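Local coordinates for protein Endonuclease/exonuclease/phosphatase (Leptotrichia buccalis C-1013-b, PDB 3TEB) that probably acts as a metal-dependent nuclease or related phosphoesterase hydrolase of the endonuclease/exonuclease/phosphatase family, at residues A[7-13]-A[38-44]; A[76-82]-A[94-100]; A[196-202]-A[230-236]. All coordinates share one frame. Residue numbers count along the deposited sequence, not the author numbering.

The two facing sheets of the DNase I-like sandwich supply these contacts. Interactions 1 and 2 belong to the same sheet, because strands 37-46 and 91-99 are neighbours in it. I38 O lies 2.8 Å from I98 N, and M40 O lies 2.8 Å from A96 N. Interaction 1 is parallel, buried and near the centre of the chain, and it ends in polar side chains at a magnesium ion. Interaction 2 is an antiparallel hairpin at the edge of that sheet, rich in aromatic residues. Interaction 3 is only partly buried and belongs to the other sheet. It meets interaction 1 across the sandwich, where T8 CG2 lies 3.6 Å from I231 CD1. Interactions 2 and 3 do not touch.

Interaction 1: residues A[7-13]-A[38-44]; sequences LTVNVHA and IAMQEVN. With MG (magnesium ion), chain C.
Strands 7-10 and 38-41 run parallel, with axes 4.7 Å and 13° apart. L7, T8, V9 and N10 pair with I38, A39, M40 and Q41. The two strands belong to one beta-alpha-beta unit with helix 19-33. Backbone hydrogen bonds are A39 N to L7 O (2.9 Å), V9 N to A39 O (3.0 Å), Q41 N to V9 O (3.3 Å), V11 N to Q41 O (3.0 Å) and A13 N to E42 O (3.0 Å). E42 (phi/psi 51/51) and V43 face G94 in a G1 beta bulge.

Apolar contacts line one face: L7 CD2 to I38 CG1 (4.0 Å) and V9 CG1 to M40 CG (4.1 Å).

Polar groups close the C-terminal end. N44 ND2 donates to A13 O (2.5 Å). N10 (chi1 t) forms an Asx turn, H12 N to N10 OD1 (3.2 Å). N10 ND2 donates to E42 OE2 (2.9 Å), which binds the magnesium at 1.8 Å. H12 ND1 hydrogen-bonds E16 OE2. N10 probably helps orient the metal ligand E42, consistent with a nuclease active site.

Interaction 2: residues A[76-82]-A[94-100]; sequences DYYLHWS and GVAVITR
G94 sits where a side chain could not. A CB built on it would lie 2.1 Å from S82 O and 2.9 Å from W81 NE1, both clashes. Its CA comes within 3.0 Å of S82 O. The two strands of this beta hairpin, 78-82 and 94-99, are antiparallel, with axes 4.8 Å apart at 165°. Y78-T99, H80-V97 and S82-V95 are the hydrogen-bonded pairs. L79-I98 and W81-A96 are the non-hydrogen-bonded pairs. Each hydrogen-bonded pair makes two bonds: Y78 N to T99 O (2.8 Å) and T99 N to Y78 O (3.0 Å), H80 N to V97 O (3.0 Å) and V97 N to H80 O (2.9 Å), S82 N to V95 O (3.1 Å) and V95 N to S82 O (3.1 Å).

One face carries L79, W81, A96 and I98. L79 (tp) puts CD1 3.6 Å from I98 CD1 and 3.9 Å from A96 CB. W81 (chi1 t) brings CD1 to 3.9 Å from A96 CB, at the ring edge. The other face carries Y78, H80, S82, V95, V97 and T99. R100 CA lies over one face of the Y77 ring, and Y77 OH hydrogen-bonds Y35 O.

Helix 61-69 covers the L79 and I98 face. Strand 124-132 meets H80, S82 and V95 on the other. Strand 37-46 continues the sheet beyond 91-99, while 78-84 is one of its two outermost strands within this chain.

Interaction 3: residues A[196-202]-A[230-236]; sequences LFDTYVM and YIFSNKE
The short strand 197-198 pairs antiparallel with the end of strand 225-233 and passes straight into an N-capped, weakly bonded helical turn, 199-202, away from the metal site. F197-S233 is a hydrogen-bonded pair: F197 N to S233 O is 2.7 Å and S233 N to F197 O is 2.8 Å. D198-F232 is a non-hydrogen-bonded pair. I231 O accepts twice from T199, from N at 3.1 Å and from OG1 at 2.9 Å; T199 has chi1 p.

D198 (chi1 t) is the N-cap. Its OD2 accepts from Y200 N (3.0 Å), and M202 N donates to D198 O (3.1 Å). D198 OD1 forms a salt bridge with R227 and accepts from Y188 OH. S233 OG donates to K235 O (2.8 Å). Y230 OH hydrogen-bonds T179 O, and K235 NZ S168 O. N234 OD1 pairs with K171 N and N234 ND2 with N169 O.

L196 CD1 makes an apolar contact with F232 CB (4.1 Å). E236 N lies over one face of the F197 ring, and M202 SE packs 3.7 Å from E236 CG.

Helix 185-192 packs on L196 and F232, and F177 meets F232 edge-to-face. Strand 170-174 flanks 225-233. T199 and I231 touch strand 259-264 of the facing sheet.

Interaction 1: residues A[7-13]-A[38-44]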
loop_
_atom_site.group_PDB
_atom_site.type_symbol
_atom_site.label_atom_id
_atom_site.label_comp_id
_atom_site.label_asym_id
_atom_site.label_seq_id
_atom_site.Cartn_x
_atom_site.Cartn_y
_atom_site.Cartn_z
ATOM N N LEU A 7 8.108 -1.772 1.090
ATOM C CA LEU A 7 7.608 -0.512 1.649
ATOM C C LEU A 7 6.132 -0.315 1.306
ATOM O O LEU A 7 5.705 -0.600 0.185
ATOM C CB LEU A 7 8.426 0.655 1.105
ATOM C CG LEU A 7 7.867 2.080 1.169
ATOM C CD1 LEU A 7 7.905 2.626 2.573
ATOM C CD2 LEU A 7 8.656 2.969 0.257
ATOM N N THR A 8 5.353 0.168 2.271
ATOM C CA THR A 8 3.954 0.548 2.015
ATOM C C THR A 8 3.679 1.950 2.551
ATOM O O THR A 8 4.092 2.290 3.657
ATOM C CB THR A 8 2.916 -0.460 2.602
ATOM O OG1 THR A 8 1.591 -0.058 2.228
ATOM C CG2 THR A 8 2.985 -0.511 4.131
ATOM N N VAL A 9 2.978 2.766 1.777
ATOM C CA VAL A 9 2.770 4.149 2.172
ATOM C C VAL A 9 1.515 4.736 1.533
ATOM O O VAL A 9 1.337 4.694 0.315
ATOM C CB VAL A 9 4.056 5.010 1.926
ATOM C CG1 VAL A 9 4.541 4.899 0.502
ATOM C CG2 VAL A 9 3.826 6.430 2.293
ATOM N N ASN A 10 0.624 5.236 2.383
ATOM C CA ASN A 10 -0.540 5.995 1.937
ATOM C C ASN A 10 -0.042 7.386 1.609
ATOM O O ASN A 10 0.404 8.100 2.502
ATOM C CB ASN A 10 -1.570 6.055 3.058
ATOM C CG ASN A 10 -2.796 6.862 2.689
ATOM O OD1 ASN A 10 -2.696 7.958 2.122
ATOM N ND2 ASN A 10 -3.976 6.329 3.032
ATOM N N VAL A 11 -0.080 7.780 0.344
ATOM C CA VAL A 11 0.700 8.962 -0.042
ATOM C C VAL A 11 -0.071 10.273 -0.025
ATOM O O VAL A 11 0.504 11.342 -0.270
ATOM C CB VAL A 11 1.428 8.777 -1.390
ATOM C CG1 VAL A 11 2.660 7.909 -1.193
ATOM C CG2 VAL A 11 0.484 8.219 -2.457
ATOM N N HIS A 12 -1.364 10.176 0.274
ATOM C CA HIS A 12 -2.261 11.319 0.299
ATOM C C HIS A 12 -1.988 12.203 -0.927
ATOM O O HIS A 12 -1.813 13.413 -0.807
ATOM C CB HIS A 12 -2.070 12.079 1.617
ATOM C CG HIS A 12 -3.247 12.914 2.026
ATOM N ND1 HIS A 12 -3.109 14.154 2.614
ATOM C CD2 HIS A 12 -4.582 12.685 1.945
ATOM C CE1 HIS A 12 -4.306 14.654 2.876
ATOM N NE2 HIS A 12 -5.217 13.783 2.477
ATOM N N ALA A 13 -1.942 11.585 -2.103
ATOM C CA ALA A 13 -1.478 12.241 -3.329
ATOM C C ALA A 13 -2.165 13.564 -3.710
ATOM O O ALA A 13 -3.384 13.595 -3.906
ATOM C CB ALA A 13 -1.582 11.270 -4.481
ATOM N N ILE A 38 7.035 -1.490 -3.836
ATOM C CA ILE A 38 6.400 -0.379 -3.134
ATOM C C ILE A 38 4.891 -0.440 -3.320
ATOM O O ILE A 38 4.402 -0.477 -4.456
ATOM C CB ILE A 38 6.908 0.973 -3.627
ATOM C CG1 ILE A 38 8.405 1.134 -3.343
ATOM C CG2 ILE A 38 6.139 2.098 -2.951
ATOM C CD1 ILE A 38 9.294 0.844 -4.526
ATOM N N ALA A 39 4.153 -0.472 -2.213
ATOM C CA ALA A 39 2.693 -0.459 -2.279
ATOM C C ALA A 39 2.194 0.924 -1.862
ATOM O O ALA A 39 2.613 1.454 -0.843
ATOM C CB ALA A 39 2.100 -1.554 -1.403
HETATM N N MSE A 40 1.318 1.519 -2.661
HETATM C CA MSE A 40 0.842 2.878 -2.410
HETATM C C MSE A 40 -0.672 2.973 -2.456
HETATM O O MSE A 40 -1.321 2.350 -3.321
HETATM C CB MSE A 40 1.433 3.828 -3.428
HETATM C CG MSE A 40 2.879 4.124 -3.179
HETATM SE SE MSE A 40 3.565 5.304 -4.557
HETATM C CE MSE A 40 3.443 4.059 -6.055
ATOM N N GLN A 41 -1.224 3.745 -1.520
ATOM C CA GLN A 41 -2.651 4.023 -1.477
ATOM C C GLN A 41 -2.906 5.523 -1.575
ATOM O O GLN A 41 -1.992 6.345 -1.398
ATOM C CB GLN A 41 -3.281 3.463 -0.205
ATOM C CG GLN A 41 -2.983 1.999 0.061
ATOM C CD GLN A 41 -1.591 1.782 0.634
ATOM O OE1 GLN A 41 -1.132 2.555 1.486
ATOM N NE2 GLN A 41 -0.905 0.738 0.167
ATOM N N GLU A 42 -4.165 5.876 -1.826
ATOM C CA GLU A 42 -4.571 7.270 -2.046
ATOM C C GLU A 42 -3.651 7.882 -3.124
ATOM O O GLU A 42 -3.056 8.929 -2.933
ATOM C CB GLU A 42 -4.628 8.109 -0.729
ATOM C CG GLU A 42 -5.667 7.647 0.342
ATOM C CD GLU A 42 -6.042 8.734 1.397
ATOM O OE1 GLU A 42 -6.635 9.780 1.031
ATOM O OE2 GLU A 42 -5.782 8.547 2.612
ATOM N N VAL A 43 -3.517 7.187 -4.245
ATOM C CA VAL A 43 -2.751 7.684 -5.381
ATOM C C VAL A 43 -3.747 8.338 -6.317
ATOM O O VAL A 43 -4.665 7.675 -6.791
ATOM C CB VAL A 43 -2.021 6.540 -6.119
ATOM C CG1 VAL A 43 -1.423 7.035 -7.408
ATOM C CG2 VAL A 43 -0.938 5.953 -5.241
ATOM N N ASN A 44 -3.574 9.632 -6.580
ATOM C CA ASN A 44 -4.587 10.408 -7.309
ATOM C C ASN A 44 -4.120 10.917 -8.658
ATOM O O ASN A 44 -2.925 11.132 -8.887
ATOM C CB ASN A 44 -5.080 11.605 -6.476
ATOM C CG ASN A 44 -5.648 11.203 -5.117
ATOM O OD1 ASN A 44 -6.499 10.324 -5.021
ATOM N ND2 ASN A 44 -5.184 11.864 -4.061
HETATM MG MG MG C . -6.086 9.844 3.803
#

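Interaction 2: residues A[76-82]-A[94-100]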
loop_
_atom_site.group_PDB
_atom_site.type_symbol
_atom_site.label_atom_id
_atom_site.label_comp_id
_atom_site.label_asym_id
_atom_site.label_seq_id
_atom_site.Cartn_x
_atom_site.Cartn_y
_atom_site.Cartn_z
ATOM N N ASP A 76 15.460 0.033 -13.328
ATOM C CA ASP A 76 14.146 0.033 -13.961
ATOM C C ASP A 76 13.062 -0.262 -12.939
ATOM O O ASP A 76 13.062 -1.313 -12.292
ATOM C CB ASP A 76 14.084 -0.991 -15.106
ATOM C CG ASP A 76 14.977 -0.611 -16.295
ATOM O OD1 ASP A 76 15.198 0.608 -16.522
ATOM O OD2 ASP A 76 15.455 -1.531 -17.007
ATOM N N TYR A 77 12.143 0.679 -12.787
ATOM C CA TYR A 77 10.967 0.431 -11.974
ATOM C C TYR A 77 9.694 0.335 -12.814
ATOM O O TYR A 77 9.581 0.968 -13.870
ATOM C CB TYR A 77 10.860 1.477 -10.881
ATOM C CG TYR A 77 11.646 1.108 -9.645
ATOM C CD1 TYR A 77 13.006 1.382 -9.547
ATOM C CD2 TYR A 77 11.025 0.472 -8.572
ATOM C CE1 TYR A 77 13.719 1.037 -8.404
ATOM C CE2 TYR A 77 11.727 0.127 -7.427
ATOM C CZ TYR A 77 13.069 0.411 -7.352
ATOM O OH TYR A 77 13.758 0.055 -6.223
ATOM N N TYR A 78 8.747 -0.482 -12.373
ATOM C CA TYR A 78 7.532 -0.643 -13.151
ATOM C C TYR A 78 6.312 -0.246 -12.339
ATOM O O TYR A 78 6.263 -0.473 -11.133
ATOM C CB TYR A 78 7.424 -2.064 -13.716
ATOM C CG TYR A 78 8.712 -2.552 -14.358
ATOM C CD1 TYR A 78 9.192 -1.973 -15.533
ATOM C CD2 TYR A 78 9.464 -3.579 -13.776
ATOM C CE1 TYR A 78 10.386 -2.409 -16.118
ATOM C CE2 TYR A 78 10.662 -4.028 -14.353
ATOM C CZ TYR A 78 11.117 -3.440 -15.528
ATOM O OH TYR A 78 12.293 -3.874 -16.116
ATOM N N LEU A 79 5.353 0.391 -13.002
ATOM C CA LEU A 79 4.186 0.938 -12.330
ATOM C C LEU A 79 2.913 0.197 -12.717
ATOM O O LEU A 79 2.646 -0.014 -13.903
ATOM C CB LEU A 79 4.032 2.422 -12.674
ATOM C CG LEU A 79 2.660 3.054 -12.387
ATOM C CD1 LEU A 79 2.319 3.061 -10.898
ATOM C CD2 LEU A 79 2.594 4.441 -12.941
ATOM N N HIS A 80 2.117 -0.174 -11.717
ATOM C CA HIS A 80 0.795 -0.739 -11.969
ATOM C C HIS A 80 -0.197 -0.025 -11.086
ATOM O O HIS A 80 -0.028 0.013 -9.865
ATOM C CB HIS A 80 0.794 -2.237 -11.703
ATOM C CG HIS A 80 1.989 -2.932 -12.268
ATOM N ND1 HIS A 80 2.010 -3.460 -13.543
ATOM C CD2 HIS A 80 3.225 -3.148 -11.748
ATOM C CE1 HIS A 80 3.199 -3.996 -13.772
ATOM N NE2 HIS A 80 3.954 -3.822 -12.698
ATOM N N TRP A 81 -1.216 0.557 -11.706
ATOM C CA TRP A 81 -2.130 1.423 -10.993
ATOM C C TRP A 81 -3.542 1.067 -11.342
ATOM O O TRP A 81 -3.818 0.559 -12.425
ATOM C CB TRP A 81 -1.864 2.887 -11.362
ATOM C CG TRP A 81 -2.825 3.901 -10.735
ATOM C CD1 TRP A 81 -2.734 4.470 -9.490
ATOM C CD2 TRP A 81 -3.997 4.451 -11.336
ATOM N NE1 TRP A 81 -3.788 5.343 -9.278
ATOM C CE2 TRP A 81 -4.577 5.345 -10.392
ATOM C CE3 TRP A 81 -4.613 4.276 -12.572
ATOM C CZ2 TRP A 81 -5.736 6.053 -10.647
ATOM C CZ3 TRP A 81 -5.764 4.978 -12.829
ATOM C CH2 TRP A 81 -6.318 5.867 -11.868
ATOM N N SER A 82 -4.450 1.349 -10.423
ATOM C CA SER A 82 -5.845 1.121 -10.691
ATOM C C SER A 82 -6.721 2.129 -9.993
ATOM O O SER A 82 -6.526 2.401 -8.813
ATOM C CB SER A 82 -6.230 -0.281 -10.246
ATOM O OG SER A 82 -7.511 -0.611 -10.758
ATOM N N GLY A 94 -6.964 5.908 -6.383
ATOM C CA GLY A 94 -6.634 4.530 -6.672
ATOM C C GLY A 94 -5.494 4.038 -5.824
ATOM O O GLY A 94 -5.092 4.695 -4.871
ATOM N N VAL A 95 -4.975 2.868 -6.162
ATOM C CA VAL A 95 -3.833 2.317 -5.459
ATOM C C VAL A 95 -2.822 1.960 -6.503
ATOM O O VAL A 95 -3.170 1.853 -7.677
ATOM C CB VAL A 95 -4.198 1.060 -4.640
ATOM C CG1 VAL A 95 -5.002 1.436 -3.404
ATOM C CG2 VAL A 95 -4.969 0.068 -5.481
ATOM N N ALA A 96 -1.570 1.793 -6.096
ATOM C CA ALA A 96 -0.550 1.393 -7.049
ATOM C C ALA A 96 0.480 0.472 -6.429
ATOM O O ALA A 96 0.523 0.299 -5.208
ATOM C CB ALA A 96 0.107 2.593 -7.662
ATOM N N VAL A 97 1.282 -0.150 -7.284
ATOM C CA VAL A 97 2.432 -0.921 -6.853
ATOM C C VAL A 97 3.566 -0.542 -7.781
ATOM O O VAL A 97 3.387 -0.499 -8.994
ATOM C CB VAL A 97 2.194 -2.441 -7.002
ATOM C CG1 VAL A 97 3.443 -3.204 -6.621
ATOM C CG2 VAL A 97 1.018 -2.912 -6.161
ATOM N N ILE A 98 4.726 -0.239 -7.223
ATOM C CA ILE A 98 5.931 -0.078 -8.034
ATOM C C ILE A 98 6.838 -1.276 -7.778
ATOM O O ILE A 98 6.876 -1.799 -6.656
ATOM C CB ILE A 98 6.724 1.185 -7.661
ATOM C CG1 ILE A 98 5.846 2.448 -7.709
ATOM C CG2 ILE A 98 7.948 1.323 -8.547
ATOM C CD1 ILE A 98 5.451 2.919 -9.099
ATOM N N THR A 99 7.572 -1.720 -8.794
ATOM C CA THR A 99 8.470 -2.841 -8.572
ATOM C C THR A 99 9.734 -2.814 -9.397
ATOM O O THR A 99 9.729 -2.353 -10.532
ATOM C CB THR A 99 7.741 -4.233 -8.644
ATOM O OG1 THR A 99 8.685 -5.276 -8.365
ATOM C CG2 THR A 99 7.056 -4.477 -9.987
ATOM N N ARG A 100 10.803 -3.313 -8.780
ATOM C CA ARG A 100 12.110 -3.547 -9.387
ATOM C C ARG A 100 12.106 -4.774 -10.291
ATOM O O ARG A 100 12.961 -4.899 -11.182
ATOM C CB ARG A 100 13.109 -3.836 -8.284
ATOM C CG ARG A 100 14.156 -2.823 -8.058
ATOM C CD ARG A 100 14.924 -3.161 -6.794
ATOM N NE ARG A 100 15.670 -4.412 -6.925
ATOM C CZ ARG A 100 16.153 -5.128 -5.910
ATOM N NH1 ARG A 100 15.980 -4.734 -4.657
ATOM N NH2 ARG A 100 16.801 -6.260 -6.148
#

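Interaction 3: residues A[196-202]-A[230-236]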
loop_
_atom_site.group_PDB
_atom_site.type_symbol
_atom_site.label_atom_id
_atom_site.label_comp_id
_atom_site.label_asym_id
_atom_site.label_seq_id
_atom_site.Cartn_x
_atom_site.Cartn_y
_atom_site.Cartn_z
ATOM N N LEU A 196 -4.576 -14.571 8.459
ATOM C CA LEU A 196 -3.533 -13.594 8.203
ATOM C C LEU A 196 -2.536 -13.485 9.336
ATOM O O LEU A 196 -2.902 -13.539 10.512
ATOM C CB LEU A 196 -4.148 -12.234 7.934
ATOM C CG LEU A 196 -4.779 -12.070 6.556
ATOM C CD1 LEU A 196 -5.297 -10.660 6.402
ATOM C CD2 LEU A 196 -3.780 -12.384 5.459
ATOM N N PHE A 197 -1.270 -13.325 8.959
ATOM C CA PHE A 197 -0.179 -13.104 9.897
ATOM C C PHE A 197 0.369 -11.684 9.727
ATOM O O PHE A 197 0.562 -11.208 8.609
ATOM C CB PHE A 197 0.926 -14.142 9.682
ATOM C CG PHE A 197 0.474 -15.566 9.883
ATOM C CD1 PHE A 197 0.674 -16.208 11.101
ATOM C CD2 PHE A 197 -0.149 -16.271 8.853
ATOM C CE1 PHE A 197 0.259 -17.530 11.292
ATOM C CE2 PHE A 197 -0.570 -17.592 9.040
ATOM C CZ PHE A 197 -0.363 -18.217 10.259
ATOM N N ASP A 198 0.617 -11.017 10.841
ATOM C CA ASP A 198 1.041 -9.627 10.848
ATOM C C ASP A 198 2.556 -9.523 10.995
ATOM O O ASP A 198 3.097 -9.852 12.059
ATOM C CB ASP A 198 0.342 -8.928 12.017
ATOM C CG ASP A 198 0.696 -7.461 12.144
ATOM O OD1 ASP A 198 0.079 -6.817 13.010
ATOM O OD2 ASP A 198 1.559 -6.942 11.402
ATOM N N THR A 199 3.238 -9.039 9.954
ATOM C CA THR A 199 4.708 -8.965 9.961
ATOM C C THR A 199 5.289 -8.092 11.061
ATOM O O THR A 199 6.423 -8.312 11.489
ATOM C CB THR A 199 5.298 -8.506 8.631
ATOM O OG1 THR A 199 4.857 -7.181 8.345
ATOM C CG2 THR A 199 4.872 -9.425 7.520
ATOM N N TYR A 200 4.526 -7.106 11.522
ATOM C CA TYR A 200 4.960 -6.323 12.671
ATOM C C TYR A 200 5.197 -7.241 13.877
ATOM O O TYR A 200 6.270 -7.217 14.485
ATOM C CB TYR A 200 3.975 -5.194 13.018
ATOM C CG TYR A 200 4.402 -4.421 14.255
ATOM C CD1 TYR A 200 5.492 -3.555 14.215
ATOM C CD2 TYR A 200 3.742 -4.586 15.476
ATOM C CE1 TYR A 200 5.903 -2.864 15.352
ATOM C CE2 TYR A 200 4.146 -3.893 16.623
ATOM C CZ TYR A 200 5.226 -3.036 16.549
ATOM O OH TYR A 200 5.636 -2.352 17.668
ATOM N N VAL A 201 4.193 -8.056 14.194
ATOM C CA VAL A 201 4.254 -8.979 15.328
ATOM C C VAL A 201 5.366 -10.017 15.136
ATOM O O VAL A 201 6.148 -10.272 16.048
ATOM C CB VAL A 201 2.892 -9.688 15.554
ATOM C CG1 VAL A 201 2.933 -10.573 16.807
ATOM C CG2 VAL A 201 1.735 -8.658 15.621
HETATM N N MSE A 202 5.447 -10.581 13.935
HETATM C CA MSE A 202 6.431 -11.606 13.610
HETATM C C MSE A 202 7.872 -11.117 13.552
HETATM O O MSE A 202 8.784 -11.929 13.533
HETATM C CB MSE A 202 6.087 -12.254 12.272
HETATM C CG MSE A 202 4.971 -13.281 12.324
HETATM SE SE MSE A 202 4.786 -14.156 10.601
HETATM C CE MSE A 202 4.309 -12.636 9.489
ATOM N N TYR A 230 -0.607 -1.677 7.591
ATOM C CA TYR A 230 -0.034 -2.991 7.877
ATOM C C TYR A 230 0.632 -3.654 6.693
ATOM O O TYR A 230 0.465 -3.240 5.552
ATOM C CB TYR A 230 -1.110 -3.952 8.369
ATOM C CG TYR A 230 -1.896 -3.500 9.566
ATOM C CD1 TYR A 230 -1.495 -3.846 10.853
ATOM C CD2 TYR A 230 -3.059 -2.750 9.413
ATOM C CE1 TYR A 230 -2.226 -3.450 11.962
ATOM C CE2 TYR A 230 -3.797 -2.344 10.511
ATOM C CZ TYR A 230 -3.378 -2.700 11.782
ATOM O OH TYR A 230 -4.111 -2.302 12.873
ATOM N N ILE A 231 1.382 -4.706 6.992
ATOM C CA ILE A 231 1.802 -5.672 6.000
ATOM C C ILE A 231 1.476 -7.075 6.540
ATOM O O ILE A 231 2.129 -7.569 7.459
ATOM C CB ILE A 231 3.280 -5.477 5.607
ATOM C CG1 ILE A 231 3.406 -4.225 4.744
ATOM C CG2 ILE A 231 3.799 -6.663 4.805
ATOM C CD1 ILE A 231 4.765 -3.622 4.737
ATOM N N PHE A 232 0.428 -7.682 5.984
ATOM C CA PHE A 232 -0.028 -9.009 6.376
ATOM C C PHE A 232 0.504 -10.060 5.421
ATOM O O PHE A 232 0.932 -9.753 4.303
ATOM C CB PHE A 232 -1.559 -9.086 6.380
ATOM C CG PHE A 232 -2.217 -8.195 7.389
ATOM C CD1 PHE A 232 -2.037 -8.408 8.752
ATOM C CD2 PHE A 232 -3.036 -7.154 6.981
ATOM C CE1 PHE A 232 -2.648 -7.575 9.691
ATOM C CE2 PHE A 232 -3.655 -6.326 7.907
ATOM C CZ PHE A 232 -3.457 -6.533 9.266
ATOM N N SER A 233 0.433 -11.310 5.862
ATOM C CA SER A 233 0.940 -12.450 5.130
ATOM C C SER A 233 -0.056 -13.594 5.312
ATOM O O SER A 233 -0.702 -13.677 6.357
ATOM C CB SER A 233 2.289 -12.834 5.728
ATOM O OG SER A 233 2.982 -13.742 4.897
ATOM N N ASN A 234 -0.191 -14.470 4.313
ATOM C CA ASN A 234 -1.070 -15.641 4.436
ATOM C C ASN A 234 -0.339 -16.843 4.993
ATOM O O ASN A 234 -0.941 -17.877 5.259
ATOM C CB ASN A 234 -1.710 -16.006 3.097
ATOM C CG ASN A 234 -0.697 -16.451 2.060
ATOM O OD1 ASN A 234 0.467 -16.046 2.090
ATOM N ND2 ASN A 234 -1.143 -17.271 1.119
ATOM N N LYS A 235 0.971 -16.694 5.139
ATOM C CA LYS A 235 1.832 -17.722 5.689
ATOM C C LYS A 235 2.725 -17.061 6.715
ATOM O O LYS A 235 2.925 -15.849 6.679
ATOM C CB LYS A 235 2.724 -18.327 4.602
ATOM C CG LYS A 235 2.031 -18.987 3.411
ATOM C CD LYS A 235 3.058 -19.822 2.665
ATOM C CE LYS A 235 2.857 -19.826 1.167
ATOM N NZ LYS A 235 1.889 -20.844 0.695
ATOM N N GLU A 236 3.280 -17.864 7.619
ATOM C CA GLU A 236 4.264 -17.386 8.586
ATOM C C GLU A 236 5.591 -17.161 7.879
ATOM O O GLU A 236 5.998 -17.958 7.047
ATOM C CB GLU A 236 4.441 -18.401 9.704
ATOM C CG GLU A 236 4.590 -17.783 11.078
ATOM C CD GLU A 236 4.247 -18.764 12.195
ATOM O OE1 GLU A 236 3.615 -19.810 11.908
ATOM O OE2 GLU A 236 4.605 -18.495 13.363
#